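Local coordinates for uracil-dna glycosylase (Deinococcus radiodurans, PDB 4UQM), which is a uracil-DNA glycosylase, a single-chain alpha/beta protein of the UDG superfamily built round a four-stranded parallel sheet, at residues G73-L78 / E176-I181. The protein carries 1 engineered substitution. Sequence-based numbering, arbitrary orientation.
Sequences GEVKVL and ERVVFI
Leu78, Val178 and Val77 bury the most surface where 73-78 and 176-181 come together as the starts of two parallel strands, 77-81 and 179-183, Val77 paired with Val179 and Leu78 with Phe180. Three backbone hydrogen bonds join them. Val179 N reaches Lys76 O at 3.0 Å from above the carbonyl plane. Leu78 N donates to Val179 O at 2.8 Å, in the plane of that carbonyl. Ile181 N lies 2.8 Å from Leu78 O, nearly along the C=O axis, and this bond is almost straight. Each acceptor also meets a CA-H, as where Val77 CA comes 3.2 Å from Val179 O. Thus 73-78 uses the N and O of Leu78 to grip the residues before and after Phe180. On the Leu78 and Phe180 face, CG of Leu78 is anti to its backbone N (chi1 -172°), and CD1 approaches CE2 and CD2 of the Phe180 ring obliquely, 3.9 Å from CE2. Val178 CG1 lies over one face of that ring, offset toward the rim, and is 4.2 Å from Val75 CG1, while Val178 CG2 rests against Val75 O. Val171 and Ile168 of helix 160-172 cover this apolar row. On the other face, Val77 CG1, anti to its N, crosses obliquely to Ile181 CD1 at 3.8 Å. Thr224 of helix 220-230 packs on Val77, Val179 and Ile181, and Leu228 on Val77. At the entry to the strands the polar ends turn elsewhere: Lys76 NZ bonds to Gly234 O and Arg177 NE to Asn198 O. Backbone bonds from Val77 to Leu139 and from Phe180 to Val200 continue the sheet to strands 138-142 and 200-204. The pair therefore forms the centre of the four-stranded parallel sheet, in 2-1-3-4 order with helices on both faces, characteristic of the UDG alpha/beta fold.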
# COMPACT_ATOMS: atom_id res chain seq x y z
N GLY A 73 -9.45 8.61 -8.33
CA GLY A 73 -9.17 9.89 -8.94
C GLY A 73 -8.11 10.75 -8.27
O GLY A 73 -7.61 11.70 -8.89
N GLU A 74 -7.81 10.48 -6.99
CA GLU A 74 -6.81 11.24 -6.27
C GLU A 74 -5.44 10.59 -6.26
O GLU A 74 -4.50 11.22 -5.83
CB GLU A 74 -7.26 11.43 -4.82
CG GLU A 74 -8.55 12.24 -4.74
CD GLU A 74 -9.01 12.63 -3.36
OE1 GLU A 74 -8.24 12.60 -2.40
OE2 GLU A 74 -10.20 13.02 -3.23
N VAL A 75 -5.30 9.38 -6.77
CA VAL A 75 -4.01 8.68 -6.68
C VAL A 75 -2.96 9.39 -7.54
O VAL A 75 -3.14 9.54 -8.73
CB VAL A 75 -4.13 7.20 -7.11
CG1 VAL A 75 -2.79 6.50 -7.05
CG2 VAL A 75 -5.13 6.46 -6.25
N LYS A 76 -1.86 9.79 -6.92
CA LYS A 76 -0.70 10.20 -7.63
C LYS A 76 0.53 9.36 -7.37
O LYS A 76 1.45 9.36 -8.22
CB LYS A 76 -0.46 11.68 -7.47
CG LYS A 76 -0.09 12.16 -6.14
CD LYS A 76 -0.03 13.71 -6.20
CE LYS A 76 0.71 14.33 -5.06
NZ LYS A 76 0.59 15.80 -5.27
N VAL A 77 0.55 8.67 -6.23
CA VAL A 77 1.65 7.74 -5.91
C VAL A 77 1.03 6.48 -5.38
O VAL A 77 0.06 6.56 -4.59
CB VAL A 77 2.60 8.33 -4.84
CG1 VAL A 77 3.71 7.32 -4.47
CG2 VAL A 77 3.20 9.66 -5.30
N LEU A 78 1.47 5.33 -5.88
CA LEU A 78 0.99 4.08 -5.37
C LEU A 78 2.19 3.36 -4.76
O LEU A 78 3.10 3.03 -5.45
CB LEU A 78 0.33 3.24 -6.48
CG LEU A 78 -0.39 1.96 -6.04
CD1 LEU A 78 -1.37 1.52 -7.09
CD2 LEU A 78 0.60 0.83 -5.73
N GLU A 176 -3.13 10.81 -16.34
CA GLU A 176 -2.12 11.64 -15.65
C GLU A 176 -1.14 10.78 -14.90
O GLU A 176 -1.51 9.75 -14.38
CB GLU A 176 -2.73 12.63 -14.68
CG GLU A 176 -1.88 13.89 -14.62
CD GLU A 176 -2.59 15.09 -14.04
OE1 GLU A 176 -3.68 14.87 -13.43
OE2 GLU A 176 -2.08 16.23 -14.19
N ARG A 177 0.12 11.23 -14.91
CA ARG A 177 1.20 10.51 -14.27
C ARG A 177 0.90 10.02 -12.85
O ARG A 177 0.52 10.78 -11.94
CB ARG A 177 2.47 11.38 -14.20
CG ARG A 177 3.60 10.71 -13.43
CD ARG A 177 4.93 11.31 -13.77
NE ARG A 177 5.41 10.95 -15.12
CZ ARG A 177 6.59 11.30 -15.60
NH1 ARG A 177 7.37 12.16 -14.93
NH2 ARG A 177 6.99 10.86 -16.79
N VAL A 178 1.15 8.75 -12.64
CA VAL A 178 1.22 8.12 -11.35
C VAL A 178 2.61 7.52 -11.19
O VAL A 178 3.16 6.88 -12.12
CB VAL A 178 0.14 7.04 -11.19
CG1 VAL A 178 0.29 6.32 -9.91
CG2 VAL A 178 -1.23 7.70 -11.27
N VAL A 179 3.18 7.71 -10.01
CA VAL A 179 4.41 7.02 -9.64
C VAL A 179 4.09 5.80 -8.83
O VAL A 179 3.46 5.89 -7.76
CB VAL A 179 5.36 7.98 -8.88
CG1 VAL A 179 6.66 7.27 -8.49
CG2 VAL A 179 5.63 9.30 -9.62
N PHE A 180 4.51 4.65 -9.31
CA PHE A 180 4.37 3.39 -8.63
C PHE A 180 5.67 3.02 -7.97
O PHE A 180 6.69 2.88 -8.66
CB PHE A 180 4.00 2.29 -9.63
CG PHE A 180 2.66 2.48 -10.35
CD1 PHE A 180 2.52 3.37 -11.40
CD2 PHE A 180 1.57 1.72 -9.98
CE1 PHE A 180 1.32 3.47 -12.09
CE2 PHE A 180 0.33 1.83 -10.64
CZ PHE A 180 0.22 2.72 -11.69
N ILE A 181 5.62 2.83 -6.66
CA ILE A 181 6.78 2.42 -5.85
C ILE A 181 6.54 0.99 -5.39
O ILE A 181 5.65 0.71 -4.61
CB ILE A 181 6.99 3.34 -4.61
CG1 ILE A 181 7.12 4.81 -5.04
CG2 ILE A 181 8.15 2.87 -3.75
CD1 ILE A 181 7.12 5.75 -3.83